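Local coordinates for protein CsoZ (Staphylococcus aureus, PDB 6FF1) that probably acts as a copper metallochaperone, binding the metal and handing it on within the bacterial cell, at residues Ala10-Glu15 with Glu63-Val68; Asn5-Ala10 with Ser55-Ile60; Met1-Thr6 with Val45-Pro50. One frame throughout, in Å; residues are numbered along the deposited sequence.

Interaction 1: residues Ala10-Glu15 with Glu63-Val68. With CA (calcium ion), chain B.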
loop_
_atom_site.group_PDB
_atom_site.type_symbol
_atom_site.label_atom_id
_atom_site.label_comp_id
_atom_site.label_asym_id
_atom_site.label_seq_id
_atom_site.Cartn_x
_atom_site.Cartn_y
_atom_site.Cartn_z
ATOM N N ALA A 10 5.709 8.484 0.744
ATOM C CA ALA A 10 5.721 9.848 1.202
ATOM C C ALA A 10 4.427 10.486 0.752
ATOM O O ALA A 10 3.909 10.189 -0.343
ATOM C CB ALA A 10 6.928 10.566 0.623
ATOM N N GLY A 11 3.938 11.410 1.569
ATOM C CA GLY A 11 2.746 12.152 1.254
ATOM C C GLY A 11 1.482 11.815 1.989
ATOM O O GLY A 11 0.533 12.569 1.927
ATOM N N ILE A 12 1.456 10.701 2.713
ATOM C CA ILE A 12 0.294 10.295 3.436
ATOM C C ILE A 12 0.346 11.034 4.778
ATOM O O ILE A 12 1.286 10.886 5.545
ATOM C CB ILE A 12 0.203 8.788 3.656
ATOM C CG1 ILE A 12 0.294 8.035 2.331
ATOM C CG2 ILE A 12 -1.018 8.448 4.468
ATOM C CD1 ILE A 12 0.486 6.532 2.541
ATOM N N GLU A 13 -0.685 11.834 5.043
ATOM C CA GLU A 13 -0.672 12.743 6.171
ATOM C C GLU A 13 -1.862 12.663 7.081
ATOM O O GLU A 13 -1.705 13.077 8.235
ATOM C CB GLU A 13 -0.468 14.166 5.690
ATOM C CG GLU A 13 0.885 14.359 5.064
ATOM C CD GLU A 13 1.218 15.711 4.516
ATOM O OE1 GLU A 13 0.356 16.569 4.440
ATOM O OE2 GLU A 13 2.368 15.914 4.129
ATOM N N THR A 14 -3.006 12.187 6.643
ATOM C CA THR A 14 -4.179 12.201 7.496
ATOM C C THR A 14 -4.705 10.816 7.715
ATOM O O THR A 14 -4.513 9.888 6.913
ATOM C CB THR A 14 -5.292 13.044 6.915
ATOM O OG1 THR A 14 -5.864 12.393 5.791
ATOM C CG2 THR A 14 -4.827 14.439 6.601
ATOM N N GLU A 15 -5.482 10.665 8.772
ATOM C CA GLU A 15 -6.153 9.400 9.040
ATOM C C GLU A 15 -7.110 8.988 7.930
ATOM O O GLU A 15 -7.188 7.781 7.583
ATOM C CB GLU A 15 -6.947 9.461 10.367
ATOM C CG GLU A 15 -6.065 9.417 11.550
ATOM C CD GLU A 15 -6.789 9.127 12.872
ATOM O OE1 GLU A 15 -7.999 9.400 12.951
ATOM O OE2 GLU A 15 -6.097 8.685 13.832
ATOM N N GLU A 63 -3.413 7.517 -5.945
ATOM C CA GLU A 63 -3.971 8.307 -4.851
ATOM C C GLU A 63 -3.185 9.565 -4.536
ATOM O O GLU A 63 -3.596 10.308 -3.635
ATOM C CB GLU A 63 -4.188 7.420 -3.616
ATOM C CG GLU A 63 -5.173 6.335 -3.891
ATOM C CD GLU A 63 -5.689 5.641 -2.663
ATOM O OE1 GLU A 63 -5.624 6.191 -1.560
ATOM O OE2 GLU A 63 -6.109 4.464 -2.741
ATOM N N GLY A 64 -2.077 9.793 -5.224
ATOM C CA GLY A 64 -1.347 11.000 -5.143
ATOM C C GLY A 64 -0.091 10.979 -4.311
ATOM O O GLY A 64 0.463 12.039 -4.031
ATOM N N TYR A 65 0.331 9.784 -3.879
ATOM C CA TYR A 65 1.504 9.678 -3.044
ATOM C C TYR A 65 2.712 9.276 -3.874
ATOM O O TYR A 65 2.635 9.031 -5.081
ATOM C CB TYR A 65 1.223 8.662 -1.916
ATOM C CG TYR A 65 -0.092 8.977 -1.232
ATOM C CD1 TYR A 65 -0.323 10.209 -0.619
ATOM C CD2 TYR A 65 -1.130 8.090 -1.271
ATOM C CE1 TYR A 65 -1.549 10.523 -0.104
ATOM C CE2 TYR A 65 -2.337 8.372 -0.711
ATOM C CZ TYR A 65 -2.516 9.609 -0.116
ATOM O OH TYR A 65 -3.781 9.932 0.342
ATOM N N LYS A 66 3.855 9.274 -3.238
ATOM C CA LYS A 66 5.123 8.846 -3.874
ATOM C C LYS A 66 5.724 7.736 -3.083
ATOM O O LYS A 66 5.376 7.506 -1.932
ATOM C CB LYS A 66 6.066 10.015 -3.988
ATOM C CG LYS A 66 5.502 11.198 -4.714
ATOM C CD LYS A 66 5.265 10.922 -6.170
ATOM C CE LYS A 66 4.546 12.069 -6.899
ATOM N NZ LYS A 66 5.375 13.299 -6.826
ATOM N N ILE A 67 6.706 7.092 -3.706
ATOM C CA ILE A 67 7.405 5.979 -3.168
ATOM C C ILE A 67 8.892 6.217 -3.302
ATOM O O ILE A 67 9.329 6.744 -4.311
ATOM C CB ILE A 67 6.983 4.647 -3.806
ATOM C CG1 ILE A 67 5.504 4.394 -3.507
ATOM C CG2 ILE A 67 7.823 3.494 -3.317
ATOM C CD1 ILE A 67 4.954 3.225 -4.289
ATOM N N VAL A 68 9.621 5.833 -2.301
ATOM C CA VAL A 68 11.057 5.717 -2.378
ATOM C C VAL A 68 11.366 4.318 -2.846
ATOM O O VAL A 68 11.077 3.363 -2.165
ATOM C CB VAL A 68 11.760 6.043 -1.049
ATOM C CG1 VAL A 68 13.246 6.005 -1.232
ATOM C CG2 VAL A 68 11.345 7.395 -0.551
HETATM CA CA CA B . 2.016 18.131 3.351
HETATM O O HOH W 1 4.240 17.508 2.555
#
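Ile12 and Tyr65 make the tightly packed part of this contact, their side chains crossing at about a right angle. Ile12 CG1, anti to the carbonyl carbon (chi1 -55°), comes to 3.6 Å from the centroid of the Tyr65 ring, only 9° off the ring normal: a CH-pi contact over the centre of the face. The carbonyl Glu63 O lies over the opposite face, toward the rim. Backbone closes in obliquely as well, with Gly11 C 3.6 Å from Tyr65 CD1 and Ala10 O 3.5 Å from Tyr65 CB.

Beside this buried pair, Ala10 and Lys66 form an antiparallel hydrogen-bonded pair. Ala10 N donates to Lys66 O at 2.9 Å, and Lys66 N donates to Ala10 O at 3.0 Å with a straight N-H...O angle of 180°. Their side chains share the exposed face of the sheet, where the end of Lys66 leads away.

The solvent side is looser. Glu13 makes no contact with 63-68; its extended chain instead presents both carboxylate oxygens to a calcium ion, OE1 at 2.5 Å and OE2 at 2.4 Å, with a water as a further ligand.

Ile12 also packs on Leu21 of helix 15-26, which Thr14 caps at its N-terminus, while Tyr65 reaches Gln17 of that helix and Ile60 of helix 53-62, whose C-terminal end closes in a Schellman motif at Gly64.

Interaction 2: residues Asn5-Ala10 with Ser55-Ile60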
loop_
_atom_site.group_PDB
_atom_site.type_symbol
_atom_site.label_atom_id
_atom_site.label_comp_id
_atom_site.label_asym_id
_atom_site.label_seq_id
_atom_site.Cartn_x
_atom_site.Cartn_y
_atom_site.Cartn_z
ATOM N N ASN A 5 6.069 -7.219 1.436
ATOM C CA ASN A 5 6.914 -6.048 1.173
ATOM C C ASN A 5 6.576 -4.925 2.118
ATOM O O ASN A 5 5.406 -4.756 2.541
ATOM C CB ASN A 5 6.684 -5.488 -0.218
ATOM C CG ASN A 5 7.324 -6.231 -1.305
ATOM O OD1 ASN A 5 6.906 -7.310 -1.681
ATOM N ND2 ASN A 5 8.375 -5.623 -1.870
ATOM N N THR A 6 7.597 -4.146 2.413
ATOM C CA THR A 6 7.434 -2.819 3.013
ATOM C C THR A 6 7.678 -1.817 1.928
ATOM O O THR A 6 8.719 -1.840 1.287
ATOM C CB THR A 6 8.368 -2.635 4.183
ATOM O OG1 THR A 6 8.144 -3.669 5.140
ATOM C CG2 THR A 6 8.167 -1.250 4.802
ATOM N N ILE A 7 6.700 -0.986 1.682
ATOM C CA ILE A 7 6.739 0.060 0.685
ATOM C C ILE A 7 6.905 1.376 1.407
ATOM O O ILE A 7 6.107 1.674 2.332
ATOM C CB ILE A 7 5.493 0.064 -0.188
ATOM C CG1 ILE A 7 5.263 -1.306 -0.817
ATOM C CG2 ILE A 7 5.574 1.174 -1.189
ATOM C CD1 ILE A 7 3.904 -1.476 -1.465
ATOM N N TYR A 8 7.901 2.151 1.026
ATOM C CA TYR A 8 8.235 3.377 1.736
ATOM C C TYR A 8 7.649 4.551 1.006
ATOM O O TYR A 8 8.104 4.955 -0.048
ATOM C CB TYR A 8 9.743 3.508 1.873
ATOM C CG TYR A 8 10.330 2.447 2.750
ATOM C CD1 TYR A 8 10.598 1.163 2.241
ATOM C CD2 TYR A 8 10.585 2.693 4.095
ATOM C CE1 TYR A 8 11.121 0.181 3.062
ATOM C CE2 TYR A 8 11.144 1.697 4.878
ATOM C CZ TYR A 8 11.394 0.456 4.355
ATOM O OH TYR A 8 11.949 -0.536 5.158
ATOM N N THR A 9 6.532 5.028 1.525
ATOM C CA THR A 9 5.782 6.100 0.869
ATOM C C THR A 9 6.135 7.448 1.445
ATOM O O THR A 9 6.698 7.548 2.545
ATOM C CB THR A 9 4.283 5.921 0.941
ATOM O OG1 THR A 9 3.809 6.228 2.243
ATOM C CG2 THR A 9 3.878 4.522 0.541
ATOM N N ALA A 10 5.709 8.484 0.744
ATOM C CA ALA A 10 5.721 9.848 1.202
ATOM C C ALA A 10 4.427 10.486 0.752
ATOM O O ALA A 10 3.909 10.189 -0.343
ATOM C CB ALA A 10 6.928 10.566 0.623
ATOM N N SER A 55 1.361 -3.326 -9.135
ATOM C CA SER A 55 -0.064 -2.916 -9.108
ATOM C C SER A 55 -0.401 -2.245 -7.752
ATOM O O SER A 55 -1.174 -1.313 -7.737
ATOM C CB SER A 55 -1.006 -4.091 -9.397
ATOM O OG SER A 55 -0.946 -5.154 -8.432
ATOM N N ILE A 56 0.213 -2.702 -6.670
ATOM C CA ILE A 56 0.021 -2.031 -5.370
ATOM C C ILE A 56 0.583 -0.631 -5.414
ATOM O O ILE A 56 -0.016 0.341 -4.988
ATOM C CB ILE A 56 0.636 -2.878 -4.293
ATOM C CG1 ILE A 56 -0.097 -4.197 -4.160
ATOM C CG2 ILE A 56 0.616 -2.134 -2.967
ATOM C CD1 ILE A 56 0.622 -5.238 -3.321
ATOM N N GLU A 57 1.806 -0.541 -5.953
ATOM C CA GLU A 57 2.431 0.758 -6.090
ATOM C C GLU A 57 1.667 1.719 -6.983
ATOM O O GLU A 57 1.600 2.902 -6.712
ATOM C CB GLU A 57 3.892 0.596 -6.536
ATOM C CG GLU A 57 4.674 -0.125 -5.428
ATOM C CD GLU A 57 6.110 -0.278 -5.702
ATOM O OE1 GLU A 57 6.462 -0.412 -6.936
ATOM O OE2 GLU A 57 6.874 -0.204 -4.713
ATOM N N LYS A 58 1.070 1.183 -8.042
ATOM C CA LYS A 58 0.289 2.019 -8.905
ATOM C C LYS A 58 -0.878 2.641 -8.128
ATOM O O LYS A 58 -1.213 3.796 -8.343
ATOM C CB LYS A 58 -0.211 1.215 -10.089
ATOM C CG LYS A 58 -1.147 1.995 -10.991
ATOM C CD LYS A 58 -1.582 1.243 -12.240
ATOM C CE LYS A 58 -2.324 2.152 -13.214
ATOM N NZ LYS A 58 -3.636 2.591 -12.716
ATOM N N GLU A 59 -1.509 1.871 -7.259
ATOM C CA GLU A 59 -2.601 2.432 -6.457
ATOM C C GLU A 59 -2.126 3.544 -5.547
ATOM O O GLU A 59 -2.788 4.580 -5.415
ATOM C CB GLU A 59 -3.274 1.359 -5.641
ATOM C CG GLU A 59 -4.419 1.861 -4.777
ATOM C CD GLU A 59 -5.544 2.501 -5.548
ATOM O OE1 GLU A 59 -5.838 2.084 -6.677
ATOM O OE2 GLU A 59 -6.275 3.375 -5.031
ATOM N N ILE A 60 -0.939 3.357 -4.974
ATOM C CA ILE A 60 -0.326 4.424 -4.157
ATOM C C ILE A 60 -0.167 5.676 -4.952
ATOM O O ILE A 60 -0.494 6.764 -4.504
ATOM C CB ILE A 60 0.921 3.905 -3.490
ATOM C CG1 ILE A 60 0.569 2.771 -2.529
ATOM C CG2 ILE A 60 1.700 5.015 -2.794
ATOM C CD1 ILE A 60 1.787 1.969 -2.015
#
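Strand 5-10 carries Ile7 and Thr9 across from Ile56 and Ile60 of helix 55-60, the two segment axes approaching to 10.9 Å and running nearly parallel, at 21°. The closest backbone positions are Ile7 with Glu57 and Thr9 with Ile60, the CA atoms of each pair 8.1 Å apart, so the side chains alone bridge the gap, and no hydrogen bond crosses it.

Ile7 is the centre of the packing and uses both of its branches. Its longer branch, with CG1 anti to the carbonyl carbon (chi1 -54°), ends in CD1, which lies 3.7 Å from Ile56 CG2 and 4.1 Å from Ile60 CD1. The short branch, Ile7 CG2, meets Ile60 CD1 at 4.0 Å. The tip of Ile60 therefore touches both methyls of Ile7, while Ile56 and Ile60, one helical turn apart, both pack against that one residue.

Thr9 crosses Ile60 at about a right angle and offers its methyl: Thr9 CG2 stands 4.0 Å from Ile60 CG2. With chi1 at 75°, OG1 sits between the backbone N and the carbonyl carbon, and this buried hydroxyl is satisfied by the carbonyl Gly41 O. Glu57 borders the apolar patch, its extended chain bringing OE2 to 4.0 Å from Ile7 CG2.

The same layer continues into Leu21 and Ile25 of helix 15-26 and Ile67 of strand 66-68. Helix 53-62 links strand 42-47 to strand 66-68, which lie on either side of strand 3-10, so it crosses over the middle strand of a split beta-alpha-beta unit. Such helix-on-sheet packing is characteristic of the ferredoxin-like fold of heavy-metal-associated domains.

Interaction 3: residues Met1-Thr6 with Val45-Pro50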
loop_
_atom_site.group_PDB
_atom_site.type_symbol
_atom_site.label_atom_id
_atom_site.label_comp_id
_atom_site.label_asym_id
_atom_site.label_seq_id
_atom_site.Cartn_x
_atom_site.Cartn_y
_atom_site.Cartn_z
ATOM N N MET A 1 5.043 -17.860 -3.104
ATOM C CA MET A 1 3.582 -17.675 -3.408
ATOM C C MET A 1 3.056 -16.405 -2.696
ATOM O O MET A 1 2.778 -15.496 -3.425
ATOM C CB MET A 1 2.700 -18.826 -3.189
ATOM C CG MET A 1 1.278 -18.493 -3.672
ATOM S SD MET A 1 0.039 -19.511 -2.857
ATOM C CE MET A 1 0.378 -19.234 -1.112
ATOM N N ILE A 2 2.945 -16.332 -1.345
ATOM C CA ILE A 2 2.705 -15.060 -0.645
ATOM C C ILE A 2 3.968 -14.263 -0.511
ATOM O O ILE A 2 4.965 -14.780 -0.078
ATOM C CB ILE A 2 2.193 -15.244 0.808
ATOM C CG1 ILE A 2 0.944 -16.018 0.841
ATOM C CG2 ILE A 2 1.937 -13.850 1.451
ATOM C CD1 ILE A 2 -0.262 -15.292 0.396
ATOM N N HIS A 3 3.920 -13.035 -0.954
ATOM C CA HIS A 3 5.029 -12.081 -0.843
ATOM C C HIS A 3 4.708 -11.081 0.239
ATOM O O HIS A 3 3.536 -10.773 0.497
ATOM C CB HIS A 3 5.193 -11.358 -2.148
ATOM C CG HIS A 3 5.481 -12.279 -3.264
ATOM N ND1 HIS A 3 4.628 -12.482 -4.318
ATOM C CD2 HIS A 3 6.529 -13.125 -3.437
ATOM C CE1 HIS A 3 5.196 -13.346 -5.160
ATOM N NE2 HIS A 3 6.311 -13.797 -4.607
ATOM N N GLN A 4 5.736 -10.588 0.916
ATOM C CA GLN A 4 5.580 -9.524 1.851
ATOM C C GLN A 4 6.547 -8.445 1.453
ATOM O O GLN A 4 7.723 -8.702 1.197
ATOM C CB GLN A 4 5.831 -9.979 3.281
ATOM C CG GLN A 4 5.482 -8.865 4.283
ATOM C CD GLN A 4 5.276 -9.290 5.717
ATOM O OE1 GLN A 4 4.609 -8.569 6.480
ATOM N NE2 GLN A 4 5.823 -10.457 6.099
ATOM N N ASN A 5 6.069 -7.219 1.436
ATOM C CA ASN A 5 6.914 -6.048 1.173
ATOM C C ASN A 5 6.576 -4.925 2.118
ATOM O O ASN A 5 5.406 -4.756 2.541
ATOM C CB ASN A 5 6.684 -5.488 -0.218
ATOM C CG ASN A 5 7.324 -6.231 -1.305
ATOM O OD1 ASN A 5 6.906 -7.310 -1.681
ATOM N ND2 ASN A 5 8.375 -5.623 -1.870
ATOM N N THR A 6 7.597 -4.146 2.413
ATOM C CA THR A 6 7.434 -2.819 3.013
ATOM C C THR A 6 7.678 -1.817 1.928
ATOM O O THR A 6 8.719 -1.840 1.287
ATOM C CB THR A 6 8.368 -2.635 4.183
ATOM O OG1 THR A 6 8.144 -3.669 5.140
ATOM C CG2 THR A 6 8.167 -1.250 4.802
ATOM N N VAL A 45 2.604 -4.946 3.268
ATOM C CA VAL A 45 1.590 -5.639 2.513
ATOM C C VAL A 45 2.011 -7.084 2.353
ATOM O O VAL A 45 3.148 -7.362 2.053
ATOM C CB VAL A 45 1.378 -4.965 1.175
ATOM C CG1 VAL A 45 0.786 -3.612 1.193
ATOM C CG2 VAL A 45 2.605 -4.886 0.353
ATOM N N SER A 46 1.047 -7.995 2.483
ATOM C CA SER A 46 1.193 -9.397 2.141
ATOM C C SER A 46 0.239 -9.703 1.013
ATOM O O SER A 46 -0.947 -9.336 1.050
ATOM C CB SER A 46 0.863 -10.294 3.323
ATOM O OG SER A 46 1.742 -10.028 4.359
ATOM N N TYR A 47 0.772 -10.306 -0.054
ATOM C CA TYR A 47 -0.019 -10.417 -1.255
ATOM C C TYR A 47 0.473 -11.573 -2.129
ATOM O O TYR A 47 1.583 -12.049 -2.001
ATOM C CB TYR A 47 0.084 -9.126 -2.088
ATOM C CG TYR A 47 1.472 -8.800 -2.550
ATOM C CD1 TYR A 47 2.317 -8.114 -1.745
ATOM C CD2 TYR A 47 1.969 -9.243 -3.765
ATOM C CE1 TYR A 47 3.648 -7.888 -2.098
ATOM C CE2 TYR A 47 3.256 -9.000 -4.122
ATOM C CZ TYR A 47 4.090 -8.303 -3.306
ATOM O OH TYR A 47 5.400 -8.082 -3.724
ATOM N N GLU A 48 -0.388 -11.968 -3.024
ATOM C CA GLU A 48 -0.112 -12.989 -4.016
ATOM C C GLU A 48 -0.784 -12.637 -5.314
ATOM O O GLU A 48 -1.761 -11.874 -5.354
ATOM C CB GLU A 48 -0.575 -14.362 -3.559
ATOM C CG GLU A 48 -2.078 -14.445 -3.353
ATOM C CD GLU A 48 -2.517 -15.792 -2.777
ATOM O OE1 GLU A 48 -3.178 -15.789 -1.726
ATOM O OE2 GLU A 48 -2.210 -16.862 -3.375
ATOM N N THR A 49 -0.306 -13.277 -6.410
ATOM C CA THR A 49 -0.918 -13.157 -7.727
ATOM C C THR A 49 -2.437 -13.349 -7.591
ATOM O O THR A 49 -2.845 -14.275 -6.907
ATOM C CB THR A 49 -0.332 -14.215 -8.649
ATOM O OG1 THR A 49 1.046 -13.939 -8.714
ATOM C CG2 THR A 49 -0.949 -14.197 -10.022
ATOM N N PRO A 50 -3.241 -12.457 -8.169
ATOM C CA PRO A 50 -2.882 -11.491 -9.213
ATOM C C PRO A 50 -2.281 -10.160 -8.781
ATOM O O PRO A 50 -1.946 -9.316 -9.614
ATOM C CB PRO A 50 -4.236 -11.232 -9.915
ATOM C CG PRO A 50 -5.227 -11.392 -8.817
ATOM C CD PRO A 50 -4.704 -12.561 -8.024
HETATM O O HOH W 2 2.095 -14.893 -5.814
HETATM O O HOH W 3 1.916 -8.030 6.071
#
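Tyr47 and His3 meet because CG of Tyr47 lies between its backbone N and carbonyl carbon (chi1 61°), whereas CG of His3 is anti to its carbonyl carbon (chi1 -60°). Their strands, 42-47 and 3-10, are antiparallel neighbours in the four-stranded sheet of the ferredoxin-like domain. His3 CB sits over one face of the Tyr47 ring, 3.8 Å from its centroid in a CH-pi contact, and the imidazole stays beside the phenol as an oblique pair, planes 46° apart, with His3 ND1 3.7 Å from Tyr47 CE2.

Beneath the side chains, His3 with Tyr47 and Asn5 with Val45 are hydrogen-bonded pairs; His3 N reaches Tyr47 O at 2.7 Å. Gln4 and Ser46 form the non-hydrogen-bonded pair between them. On the face that carries these two, a water donates to Gln4 OE1 at 2.8 Å and bonds Ser46 OG at 2.6 Å.

Past the paired residues, Met1 and Glu48 lie side by side, while Ile2 CD1 packs 3.6 Å from Glu48 OE1, an oxygen hydrogen-bonded to His32 NE2. A second water joins Met1 O to Thr49 N.

At the edge of its ring, Tyr47 OH donates to Asn5 OD1 at 2.7 Å, approaching from above the amide carbonyl plane.

Strand 3-10 runs through all three contacts. Interactions 1 and 3 pair it with different neighbours, strands 66-68 and 42-47; the centres of these two contacts are about 20 Å apart, on opposite sides of the chain's centre. Interaction 2 lies between them and covers one face with helix 53-62. That buried contact is apolar packing, whereas the two partly buried ones combine backbone pairing, one bridged pair in interaction 1 and a three-pair ladder in interaction 3, with an aromatic ring. Ile56 CD1 touches Tyr47 CD1 at 3.7 Å, tying interactions 2 and 3. The loop after Ala10 is where related metallochaperones typically carry a CXXC copper site; residues 10-15 contain no cysteine.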